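Side-chain contacts in uncharacterized protein (Chaetomium thermophilum, PDB 3LPZ), which is the Get4 protein of the Get pathway, an alpha-solenoid that binds Get5 and probably helps to deliver tail-anchored membrane proteins: residues 62-65 with 66-70; 91-94 with 95-98; 120-123 with 124-127; 139-142 with 143-146; 202-205 with 206-210. All blocks are in the same frame, centred on the assembly; numbering follows the deposited sequence.

The five contacts are local and follow one another along a single chain, all within the Get4 family region of the alpha-solenoid. Interaction 1 closes helix 51-67. Interaction 2 opens helix 94-104, with its centre about 21 Å from that of interaction 1. Interaction 3 lies on the next helix, 112-128, and touches interaction 2, where Trp124 and Ser125 pack on Val92 and Ser96. Interaction 4, on helix 136-148, touches interaction 3 through Met121 and Val142. Interaction 5 starts helix 203-220, with its centre about 39 Å from that of interaction 1. Contacts between successive helices, as in interactions 2 to 4, join the stacked helices into one solenoid, a fold adapted for multiple interactions.

Interaction 1 (62-65 with 66-70); sequences SQTL and LRSGQ
Ser68 and Gln70 fold back on Thr64 and Leu65 where helix 51-67 of the solenoid ends in a Schellman motif. Gly69, with positive phi, is the C-prime residue. Two backbone bonds define the motif. Gln70 N donates to Leu65 O at 3.0 Å, and Gly69 N makes a weak bond to Leu66 O at 3.3 Å. Before the turn, Leu66 N and Arg67 N still make regular helical bonds to Ser62 O and Gln63 O.

One side-chain bond crosses the contact directly. Ser68 OG donates to Thr64 O at 2.9 Å. Ser68 N binds the same oxygen from the opposite face of the carbonyl plane, so Thr64 O is gripped twice. Ser68 OG lies beside its own backbone N (chi1 -55°), which turns it back to this carbonyl. Thr64 OG1 bonds instead to Gln20 and Ser60.

The apolar contact is slight. Leu65 CD2 meets Gln70 CB at 4.0 Å, and Leu65 also packs on Ile23 and Ala35 of the preceding helices. On the outer side, one water links Gln63 to Arg67. Both its bonds are weak: Gln63 OE1 is 3.4 Å from the water oxygen, and Arg67 NH2 is 2.6 Å from it.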
loop_
_atom_site.group_PDB
_atom_site.type_symbol
_atom_site.label_atom_id
_atom_site.label_comp_id
_atom_site.label_asym_id
_atom_site.label_seq_id
_atom_site.Cartn_x
_atom_site.Cartn_y
_atom_site.Cartn_z
ATOM N N SER A 62 16.564 1.223 21.762
ATOM C CA SER A 62 15.474 1.922 21.090
ATOM C C SER A 62 14.121 1.423 21.595
ATOM O O SER A 62 13.243 2.228 21.943
ATOM C CB SER A 62 15.511 1.718 19.570
ATOM O OG SER A 62 14.300 2.238 19.029
ATOM N N GLN A 63 13.955 0.103 21.617
ATOM C CA GLN A 63 12.703 -0.487 22.086
ATOM C C GLN A 63 12.436 -0.153 23.564
ATOM O O GLN A 63 11.283 0.176 23.944
ATOM C CB GLN A 63 12.654 -1.994 21.807
ATOM C CG GLN A 63 12.713 -2.272 20.296
ATOM C CD GLN A 63 12.776 -3.733 19.937
ATOM O OE1 GLN A 63 12.633 -4.583 20.800
ATOM N NE2 GLN A 63 12.989 -4.036 18.648
ATOM N N THR A 64 13.479 -0.207 24.394
ATOM C CA THR A 64 13.294 0.185 25.806
ATOM C C THR A 64 12.827 1.633 25.969
ATOM O O THR A 64 11.937 1.936 26.798
ATOM C CB THR A 64 14.562 -0.051 26.655
ATOM O OG1 THR A 64 14.898 -1.438 26.611
ATOM C CG2 THR A 64 14.312 0.350 28.118
ATOM N N LEU A 65 13.433 2.537 25.194
ATOM C CA LEU A 65 13.054 3.946 25.260
ATOM C C LEU A 65 11.614 4.117 24.810
ATOM O O LEU A 65 10.839 4.820 25.453
ATOM C CB LEU A 65 13.966 4.795 24.389
ATOM C CG LEU A 65 15.340 5.092 24.994
ATOM C CD1 LEU A 65 16.367 5.393 23.915
ATOM C CD2 LEU A 65 15.245 6.240 26.001
ATOM N N LEU A 66 11.266 3.466 23.701
ATOM C CA LEU A 66 9.887 3.513 23.190
ATOM C C LEU A 66 8.867 2.961 24.195
ATOM O O LEU A 66 7.795 3.531 24.338
ATOM C CB LEU A 66 9.751 2.814 21.812
ATOM C CG LEU A 66 10.527 3.487 20.669
ATOM C CD1 LEU A 66 10.633 2.573 19.405
ATOM C CD2 LEU A 66 9.882 4.827 20.308
ATOM N N ARG A 67 9.201 1.864 24.873
ATOM C CA ARG A 67 8.334 1.309 25.940
ATOM C C ARG A 67 8.222 2.237 27.142
ATOM O O ARG A 67 7.232 2.195 27.847
ATOM C CB ARG A 67 8.860 -0.024 26.465
ATOM C CG ARG A 67 8.525 -1.190 25.609
ATOM C CD ARG A 67 9.011 -2.481 26.223
ATOM N NE ARG A 67 9.156 -3.479 25.170
ATOM C CZ ARG A 67 8.164 -4.241 24.695
ATOM N NH1 ARG A 67 6.928 -4.154 25.181
ATOM N NH2 ARG A 67 8.411 -5.105 23.726
ATOM N N SER A 68 9.246 3.047 27.393
ATOM C CA SER A 68 9.234 3.956 28.536
ATOM C C SER A 68 8.671 5.320 28.183
ATOM O O SER A 68 8.965 6.289 28.858
ATOM C CB SER A 68 10.643 4.154 29.087
ATOM O OG SER A 68 11.256 2.922 29.415
ATOM N N GLY A 69 7.913 5.411 27.101
ATOM C CA GLY A 69 7.323 6.685 26.680
ATOM C C GLY A 69 8.270 7.773 26.176
ATOM O O GLY A 69 7.866 8.930 26.089
ATOM N N GLN A 70 9.515 7.429 25.841
ATOM C CA GLN A 70 10.446 8.410 25.275
ATOM C C GLN A 70 10.498 8.260 23.746
ATOM O O GLN A 70 11.451 7.716 23.191
ATOM C CB GLN A 70 11.840 8.244 25.881
ATOM C CG GLN A 70 11.879 8.443 27.399
ATOM C CD GLN A 70 11.156 9.692 27.843
ATOM O OE1 GLN A 70 11.596 10.805 27.580
ATOM N NE2 GLN A 70 10.020 9.510 28.508
HETATM O O HOH W 1 9.533 -5.777 21.466
#

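Interaction 2 (91-94 with 95-98); sequences RVDG and ASRG
The N-cap of helix 94-104 is formed by Asp93, whose carboxylate holds Ser96 in the first turn. Asp93 OD1 accepts two bonds. Ser96 N reaches it at 3.0 Å, nearly in line with the C-O bond. Ser96 OG donates to Asp93 OD1 at 2.7 Å from above the carboxylate plane, 40° out of it. Both side chains have their first torsion near +60° (Asp93 chi1 71°, Ser96 chi1 56°). This curls each one back over the backbone, and the carboxylate meets the hydroxyl and the amide together.

The cap opens one of the stacked helices of the alpha-solenoid. The negative charge of Asp93 would probably interact favourably with the positive end of the helix dipole. Regular helix bonding begins at once: Arg97 N donates to Asp93 O at 3.0 Å and Gly98 N to Gly94 O at 2.8 Å.

Arg97 bends at chi3 and brings its guanidinium back over the loop. One face of this group lies against Asp93 O, while its NH2 sits 3.6 Å from Val92 CG1. The main ionic partner of Arg97 is Asp135, through NE; Glu137 gives a longer, weak ion pair. Val92 also packs on Trp124 and Ser125 of helix 112-128.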
loop_
_atom_site.group_PDB
_atom_site.type_symbol
_atom_site.label_atom_id
_atom_site.label_comp_id
_atom_site.label_asym_id
_atom_site.label_seq_id
_atom_site.Cartn_x
_atom_site.Cartn_y
_atom_site.Cartn_z
ATOM N N ARG A 91 21.414 -6.711 4.051
ATOM C CA ARG A 91 20.258 -6.961 3.191
ATOM C C ARG A 91 19.008 -7.266 4.021
ATOM O O ARG A 91 19.100 -7.717 5.154
ATOM C CB ARG A 91 20.527 -8.119 2.221
ATOM C CG ARG A 91 21.887 -8.087 1.522
ATOM C CD ARG A 91 21.827 -7.690 0.062
ATOM N NE ARG A 91 20.641 -8.174 -0.664
ATOM C CZ ARG A 91 20.079 -7.473 -1.647
ATOM N NH1 ARG A 91 20.608 -6.295 -2.002
ATOM N NH2 ARG A 91 19.002 -7.921 -2.271
ATOM N N VAL A 92 17.837 -6.987 3.458
ATOM C CA VAL A 92 16.581 -7.353 4.090
ATOM C C VAL A 92 16.555 -8.877 4.367
ATOM O O VAL A 92 16.782 -9.693 3.461
ATOM C CB VAL A 92 15.373 -6.953 3.216
ATOM C CG1 VAL A 92 14.050 -7.378 3.868
ATOM C CG2 VAL A 92 15.362 -5.441 2.931
ATOM N N ASP A 93 16.325 -9.245 5.616
ATOM C CA ASP A 93 16.202 -10.643 5.998
ATOM C C ASP A 93 15.312 -10.744 7.244
ATOM O O ASP A 93 14.816 -9.720 7.751
ATOM C CB ASP A 93 17.582 -11.347 6.164
ATOM C CG ASP A 93 18.380 -10.880 7.405
ATOM O OD1 ASP A 93 17.898 -10.063 8.237
ATOM O OD2 ASP A 93 19.536 -11.346 7.549
ATOM N N GLY A 94 15.100 -11.965 7.730
ATOM C CA GLY A 94 14.121 -12.161 8.790
ATOM C C GLY A 94 14.435 -11.406 10.064
ATOM O O GLY A 94 13.564 -10.752 10.658
ATOM N N ALA A 95 15.675 -11.533 10.506
ATOM C CA ALA A 95 16.113 -10.927 11.766
ATOM C C ALA A 95 16.151 -9.388 11.708
ATOM O O ALA A 95 15.771 -8.723 12.680
ATOM C CB ALA A 95 17.501 -11.518 12.209
ATOM N N SER A 96 16.612 -8.821 10.594
ATOM C CA SER A 96 16.673 -7.338 10.470
ATOM C C SER A 96 15.254 -6.770 10.369
ATOM O O SER A 96 14.922 -5.776 11.034
ATOM C CB SER A 96 17.534 -6.894 9.278
ATOM O OG SER A 96 17.078 -7.476 8.053
ATOM N N ARG A 97 14.407 -7.430 9.571
ATOM C CA ARG A 97 13.014 -7.007 9.466
ATOM C C ARG A 97 12.369 -7.145 10.862
ATOM O O ARG A 97 11.601 -6.284 11.259
ATOM C CB ARG A 97 12.228 -7.851 8.444
ATOM C CG ARG A 97 10.771 -7.366 8.212
ATOM C CD ARG A 97 9.889 -8.433 7.475
ATOM N NE ARG A 97 10.395 -8.652 6.108
ATOM C CZ ARG A 97 11.049 -9.741 5.690
ATOM N NH1 ARG A 97 11.269 -10.797 6.508
ATOM N NH2 ARG A 97 11.478 -9.777 4.430
ATOM N N GLY A 98 12.647 -8.240 11.580
ATOM C CA GLY A 98 12.036 -8.430 12.898
ATOM C C GLY A 98 12.406 -7.322 13.891
ATOM O O GLY A 98 11.572 -6.865 14.684
#

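Interaction 3 (120-123 with 124-127); sequences EMID and WSKK
Asp123 and Lys127 form an i to i+4 salt bridge on helix 112-128 of the alpha-solenoid. Lys127 NZ lies 2.7 Å from Asp123 OD1 and uses the syn lone pair of that oxygen. The lysine chain runs out extended and bends at its last torsion to bring the amine in. Asp123 CG is anti to the backbone N (chi1 173°), which carries the carboxylate toward the next turn.

Ser125 makes the second side-chain bond. Its OG donates to Ile122 O at 2.6 Å, well to the side of the C=O direction, with a C=O...donor angle of 121°. The same carbonyl accepts Lys126 N at 2.9 Å. Ser125 OG is also hydrogen-bonded to Asp135 N in the loop that follows the helix.

Lys126 runs extended across Ile122, and its CE meets Ile122 CG2 at 4.0 Å. A water takes a hydrogen bond from Lys126 NZ and gives a weak one to Asp123 OD1. The other carboxylate oxygen, Asp123 OD2, forms a salt bridge with Arg86 of helix 71-88. Arg86 also forms a salt bridge with Glu120, whose other oxygen pairs with Arg116 of the same helix as Glu120.

Trp124 is buried, and its ring meets those of Phe85 and Phe128. Its NE1 bonds to Gln90 O. Within the helix, Met121 O lies at the edge of the indole, in its plane, 3.5 Å from Trp124 CE3.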
loop_
_atom_site.group_PDB
_atom_site.type_symbol
_atom_site.label_atom_id
_atom_site.label_comp_id
_atom_site.label_asym_id
_atom_site.label_seq_id
_atom_site.Cartn_x
_atom_site.Cartn_y
_atom_site.Cartn_z
ATOM N N GLU A 120 12.410 5.891 6.314
ATOM C CA GLU A 120 13.780 5.372 6.237
ATOM C C GLU A 120 13.801 3.859 6.065
ATOM O O GLU A 120 14.553 3.341 5.227
ATOM C CB GLU A 120 14.618 5.790 7.458
ATOM C CG GLU A 120 14.833 7.330 7.563
ATOM C CD GLU A 120 15.668 7.928 6.414
ATOM O OE1 GLU A 120 16.450 7.216 5.744
ATOM O OE2 GLU A 120 15.534 9.134 6.176
ATOM N N MET A 121 12.990 3.173 6.866
ATOM C CA MET A 121 12.929 1.715 6.909
ATOM C C MET A 121 12.499 1.161 5.520
ATOM O O MET A 121 13.119 0.229 4.977
ATOM C CB MET A 121 11.923 1.325 8.021
ATOM C CG MET A 121 11.511 -0.137 8.109
ATOM S SD MET A 121 10.093 -0.405 9.225
ATOM C CE MET A 121 8.664 0.074 8.243
ATOM N N ILE A 122 11.447 1.752 4.943
ATOM C CA ILE A 122 10.977 1.342 3.617
ATOM C C ILE A 122 12.061 1.588 2.559
ATOM O O ILE A 122 12.273 0.725 1.697
ATOM C CB ILE A 122 9.668 2.054 3.210
ATOM C CG1 ILE A 122 8.489 1.612 4.114
ATOM C CG2 ILE A 122 9.333 1.840 1.674
ATOM C CD1 ILE A 122 8.079 0.166 3.973
ATOM N N ASP A 123 12.733 2.741 2.639
ATOM C CA ASP A 123 13.782 3.118 1.682
ATOM C C ASP A 123 14.971 2.169 1.800
ATOM O O ASP A 123 15.504 1.703 0.793
ATOM C CB ASP A 123 14.252 4.576 1.878
ATOM C CG ASP A 123 15.441 4.923 1.004
ATOM O OD1 ASP A 123 15.241 5.259 -0.187
ATOM O OD2 ASP A 123 16.582 4.830 1.485
ATOM N N TRP A 124 15.375 1.840 3.016
ATOM C CA TRP A 124 16.425 0.823 3.143
ATOM C C TRP A 124 15.957 -0.499 2.496
ATOM O O TRP A 124 16.716 -1.153 1.799
ATOM C CB TRP A 124 16.815 0.617 4.605
ATOM C CG TRP A 124 17.451 -0.729 4.886
ATOM C CD1 TRP A 124 18.774 -1.087 4.692
ATOM C CD2 TRP A 124 16.801 -1.888 5.423
ATOM N NE1 TRP A 124 18.970 -2.375 5.103
ATOM C CE2 TRP A 124 17.780 -2.899 5.541
ATOM C CE3 TRP A 124 15.482 -2.167 5.829
ATOM C CZ2 TRP A 124 17.488 -4.180 6.041
ATOM C CZ3 TRP A 124 15.184 -3.437 6.319
ATOM C CH2 TRP A 124 16.193 -4.430 6.426
ATOM N N SER A 125 14.697 -0.870 2.706
ATOM C CA SER A 125 14.210 -2.149 2.181
ATOM C C SER A 125 14.160 -2.145 0.624
ATOM O O SER A 125 14.305 -3.187 0.001
ATOM C CB SER A 125 12.860 -2.511 2.793
ATOM O OG SER A 125 11.790 -1.816 2.162
ATOM N N LYS A 126 13.948 -0.984 0.012
ATOM C CA LYS A 126 13.958 -0.876 -1.457
ATOM C C LYS A 126 15.354 -1.094 -2.012
ATOM O O LYS A 126 15.544 -1.819 -3.008
ATOM C CB LYS A 126 13.478 0.503 -1.915
ATOM C CG LYS A 126 12.053 0.841 -1.558
ATOM C CD LYS A 126 11.778 2.276 -2.002
ATOM C CE LYS A 126 10.322 2.557 -2.096
ATOM N NZ LYS A 126 10.135 3.959 -2.554
ATOM N N LYS A 127 16.328 -0.450 -1.370
ATOM C CA LYS A 127 17.707 -0.475 -1.834
ATOM C C LYS A 127 18.461 -1.738 -1.416
ATOM O O LYS A 127 19.353 -2.176 -2.121
ATOM C CB LYS A 127 18.422 0.810 -1.367
ATOM C CG LYS A 127 17.996 1.983 -2.265
ATOM C CD LYS A 127 18.323 3.355 -1.734
ATOM C CE LYS A 127 17.829 4.384 -2.741
ATOM N NZ LYS A 127 17.243 5.562 -2.047
HETATM O O HOH W 2 12.000 5.622 -0.973
#

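Interaction 4 (139-142 with 143-146); sequences HHVV and GTLY
Val142 and Tyr146, like His140 and Thr144, are set one turn apart by regular i to i+4 backbone bonds, such as Tyr146 N to Val142 O at 2.9 Å. Thr144 places its methyl over one face of the His140 ring. This is a CH-pi contact: Thr144 CG2 is 3.7 Å from the ring centroid, 22° off the normal. The methyl is displaced toward the ring edge and comes closest to His140 NE2. His140 CG is anti to the backbone N (chi1 177°), which swings the imidazole along the helix toward Thr144. His140 ND1 is hydrogen-bonded to Ser166 OG.

The hydroxyl of Thr144 turns the other way, back to the backbone. Thr144 OG1 donates to Val141 O at 2.9 Å, at a C=O...donor angle of 120°. Leu145 N bonds to the same oxygen, so this carbonyl has two donors.

Helix 136-148 is one of the stacked helices of the alpha-solenoid, and its side chains touch helices 94-104, 112-128 and 152-159. Its second CH-pi contact faces these neighbours. Val142 CG1 lies over one face of the Tyr146 ring, 3.9 Å from the centroid and somewhat off the ring normal. The two side chains run alongside each other. Tyr146 packs further on Val118 and Ala155, and Val142 on Met121. Val141 CG1 and Leu145 CD2 meet more loosely, at 4.4 Å.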
loop_
_atom_site.group_PDB
_atom_site.type_symbol
_atom_site.label_atom_id
_atom_site.label_comp_id
_atom_site.label_asym_id
_atom_site.label_seq_id
_atom_site.Cartn_x
_atom_site.Cartn_y
_atom_site.Cartn_z
ATOM N N HIS A 139 5.543 -3.290 4.136
ATOM C CA HIS A 139 4.370 -2.572 3.602
ATOM C C HIS A 139 3.070 -3.098 4.225
ATOM O O HIS A 139 2.178 -2.312 4.580
ATOM C CB HIS A 139 4.254 -2.688 2.072
ATOM C CG HIS A 139 5.138 -1.738 1.323
ATOM N ND1 HIS A 139 5.083 -0.371 1.501
ATOM C CD2 HIS A 139 6.093 -1.953 0.382
ATOM C CE1 HIS A 139 5.958 0.221 0.699
ATOM N NE2 HIS A 139 6.588 -0.717 0.012
ATOM N N HIS A 140 2.947 -4.419 4.331
ATOM C CA HIS A 140 1.780 -4.997 4.966
ATOM C C HIS A 140 1.543 -4.481 6.409
ATOM O O HIS A 140 0.454 -4.031 6.752
ATOM C CB HIS A 140 1.837 -6.518 4.987
ATOM C CG HIS A 140 0.667 -7.122 5.713
ATOM N ND1 HIS A 140 -0.592 -7.184 5.155
ATOM C CD2 HIS A 140 0.558 -7.643 6.961
ATOM C CE1 HIS A 140 -1.429 -7.728 6.030
ATOM N NE2 HIS A 140 -0.755 -8.026 7.129
ATOM N N VAL A 141 2.555 -4.619 7.251
ATOM C CA VAL A 141 2.445 -4.179 8.630
ATOM C C VAL A 141 2.174 -2.661 8.772
ATOM O O VAL A 141 1.295 -2.277 9.527
ATOM C CB VAL A 141 3.646 -4.649 9.474
ATOM C CG1 VAL A 141 3.497 -4.119 10.928
ATOM C CG2 VAL A 141 3.712 -6.214 9.443
ATOM N N VAL A 142 2.890 -1.820 8.032
ATOM C CA VAL A 142 2.655 -0.379 8.074
ATOM C C VAL A 142 1.209 -0.121 7.623
ATOM O O VAL A 142 0.474 0.660 8.230
ATOM C CB VAL A 142 3.657 0.382 7.148
ATOM C CG1 VAL A 142 3.239 1.853 6.941
ATOM C CG2 VAL A 142 5.085 0.282 7.724
ATOM N N GLY A 143 0.805 -0.816 6.559
ATOM C CA GLY A 143 -0.545 -0.675 6.039
ATOM C C GLY A 143 -1.593 -1.052 7.072
ATOM O O GLY A 143 -2.589 -0.323 7.234
ATOM N N THR A 144 -1.372 -2.155 7.795
ATOM C CA THR A 144 -2.343 -2.560 8.835
ATOM C C THR A 144 -2.391 -1.579 10.022
ATOM O O THR A 144 -3.466 -1.320 10.582
ATOM C CB THR A 144 -2.143 -3.981 9.372
ATOM O OG1 THR A 144 -0.930 -4.028 10.158
ATOM C CG2 THR A 144 -2.053 -4.964 8.204
ATOM N N LEU A 145 -1.245 -1.031 10.381
ATOM C CA LEU A 145 -1.194 -0.004 11.405
ATOM C C LEU A 145 -2.001 1.225 10.990
ATOM O O LEU A 145 -2.781 1.753 11.790
ATOM C CB LEU A 145 0.268 0.369 11.723
ATOM C CG LEU A 145 0.975 -0.168 12.977
ATOM C CD1 LEU A 145 0.411 -1.474 13.585
ATOM C CD2 LEU A 145 2.483 -0.268 12.732
ATOM N N TYR A 146 -1.808 1.690 9.760
ATOM C CA TYR A 146 -2.597 2.823 9.245
ATOM C C TYR A 146 -4.111 2.554 9.255
ATOM O O TYR A 146 -4.889 3.433 9.661
ATOM C CB TYR A 146 -2.132 3.301 7.859
ATOM C CG TYR A 146 -0.762 3.961 7.822
ATOM C CD1 TYR A 146 -0.150 4.457 8.979
ATOM C CD2 TYR A 146 -0.079 4.111 6.609
ATOM C CE1 TYR A 146 1.133 5.075 8.925
ATOM C CE2 TYR A 146 1.190 4.721 6.556
ATOM C CZ TYR A 146 1.777 5.196 7.707
ATOM O OH TYR A 146 3.025 5.785 7.623
#

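Interaction 5 (202-205 with 206-210); sequences NVRA and ANTAY
Ala205 and Ala209 belong to the tight side of this first part of helix 203-220. Ala209 N donates to Ala205 O at 2.8 Å, in a nearly straight bond of 175°. The small side chains here meet neighbouring helices: Ala205 and Ala206 pack on Tyr197, and Ala209 packs on Ala171. Asn207 lies next to Val203, one turn on, with Val203 CG1 3.9 Å from Asn207 ND2. They rest on Val255 and Leu252 of helix 243-256.

The side with Arg204 and Thr208 is looser, though both still touch Pro167 of helix 166-179. Arg204 is exposed and was modelled in two conformers. In the one described, its chain is bent at chi2 and chi3, and the guanidinium crosses Thr208. The bond from Arg204 NH2 to Thr208 OG1, 3.2 Å, is weak and, given the second conformer, doubtful. Thr208 OG1 sits beside its own backbone N (chi1 -63°), which also brings it within 3.2 Å of Arg204 O. The firm bond to that oxygen comes from Thr208 N, at 3.0 Å.

At the start of the helix, Asn202 OD1 accepts from Ala205 N at 3.2 Å. The donor stands well above the amide carbonyl plane, 62° out of it. Such a side-chain-to-backbone bond is typical of an asparagine N-cap, here opening a helix of the alpha-solenoid.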
loop_
_atom_site.group_PDB
_atom_site.type_symbol
_atom_site.label_atom_id
_atom_site.label_comp_id
_atom_site.label_asym_id
_atom_site.label_seq_id
_atom_site.Cartn_x
_atom_site.Cartn_y
_atom_site.Cartn_z
ATOM N N ASN A 202 -1.056 -7.516 -10.266
ATOM C CA ASN A 202 -1.285 -8.547 -9.292
ATOM C C ASN A 202 -2.759 -8.980 -9.359
ATOM O O ASN A 202 -3.581 -8.541 -8.575
ATOM C CB ASN A 202 -0.937 -8.028 -7.893
ATOM C CG ASN A 202 -0.797 -9.159 -6.870
ATOM O OD1 ASN A 202 -1.258 -10.269 -7.105
ATOM N ND2 ASN A 202 -0.174 -8.863 -5.722
ATOM N N VAL A 203 -3.070 -9.805 -10.349
ATOM C CA VAL A 203 -4.409 -10.286 -10.593
ATOM C C VAL A 203 -4.912 -11.113 -9.424
ATOM O O VAL A 203 -6.058 -11.004 -9.056
ATOM C CB VAL A 203 -4.484 -11.079 -11.940
ATOM C CG1 VAL A 203 -5.930 -11.543 -12.229
ATOM C CG2 VAL A 203 -4.029 -10.165 -13.070
ATOM N N ARG A 204 -4.049 -11.951 -8.860
ATOM C CA ARG A 204 -4.389 -12.783 -7.714
ATOM C C ARG A 204 -4.960 -11.923 -6.590
ATOM O O ARG A 204 -6.008 -12.229 -6.020
ATOM C CB ARG A 204 -3.143 -13.506 -7.194
ATOM C CG ARG A 204 -3.458 -14.682 -6.286
ATOM C CD ARG A 204 -2.638 -14.658 -4.986
ATOM N NE ARG A 204 -3.441 -14.163 -3.864
ATOM C CZ ARG A 204 -3.210 -13.030 -3.204
ATOM N NH1 ARG A 204 -2.178 -12.271 -3.530
ATOM N NH2 ARG A 204 -4.002 -12.682 -2.198
ATOM N N ALA A 205 -4.240 -10.850 -6.272
ATOM C CA ALA A 205 -4.648 -9.939 -5.213
ATOM C C ALA A 205 -5.973 -9.232 -5.566
ATOM O O ALA A 205 -6.850 -9.094 -4.724
ATOM C CB ALA A 205 -3.548 -8.901 -4.967
ATOM N N ALA A 206 -6.104 -8.799 -6.820
ATOM C CA ALA A 206 -7.322 -8.127 -7.289
ATOM C C ALA A 206 -8.524 -9.052 -7.050
ATOM O O ALA A 206 -9.576 -8.620 -6.544
ATOM C CB ALA A 206 -7.212 -7.793 -8.764
ATOM N N ASN A 207 -8.344 -10.327 -7.409
ATOM C CA ASN A 207 -9.370 -11.356 -7.188
ATOM C C ASN A 207 -9.731 -11.522 -5.737
ATOM O O ASN A 207 -10.921 -11.577 -5.388
ATOM C CB ASN A 207 -8.954 -12.710 -7.763
ATOM C CG ASN A 207 -8.970 -12.733 -9.284
ATOM O OD1 ASN A 207 -9.651 -11.937 -9.926
ATOM N ND2 ASN A 207 -8.220 -13.684 -9.874
ATOM N N THR A 208 -8.703 -11.618 -4.894
ATOM C CA THR A 208 -8.927 -11.769 -3.464
ATOM C C THR A 208 -9.690 -10.547 -2.904
ATOM O O THR A 208 -10.667 -10.710 -2.168
ATOM C CB THR A 208 -7.576 -11.995 -2.704
ATOM O OG1 THR A 208 -6.993 -13.224 -3.165
ATOM C CG2 THR A 208 -7.772 -12.069 -1.177
ATOM N N ALA A 209 -9.232 -9.333 -3.215
ATOM C CA ALA A 209 -9.911 -8.135 -2.702
ATOM C C ALA A 209 -11.384 -8.111 -3.142
ATOM O O ALA A 209 -12.275 -7.840 -2.351
ATOM C CB ALA A 209 -9.198 -6.858 -3.161
ATOM N N TYR A 210 -11.632 -8.443 -4.400
ATOM C CA TYR A 210 -12.988 -8.514 -4.915
ATOM C C TYR A 210 -13.846 -9.534 -4.137
ATOM O O TYR A 210 -14.978 -9.254 -3.723
ATOM C CB TYR A 210 -12.923 -8.899 -6.385
ATOM C CG TYR A 210 -14.251 -9.317 -6.942
ATOM C CD1 TYR A 210 -15.192 -8.363 -7.336
ATOM C CD2 TYR A 210 -14.577 -10.682 -7.065
ATOM C CE1 TYR A 210 -16.434 -8.748 -7.829
ATOM C CE2 TYR A 210 -15.820 -11.069 -7.570
ATOM C CZ TYR A 210 -16.736 -10.090 -7.951
ATOM O OH TYR A 210 -17.963 -10.482 -8.457
#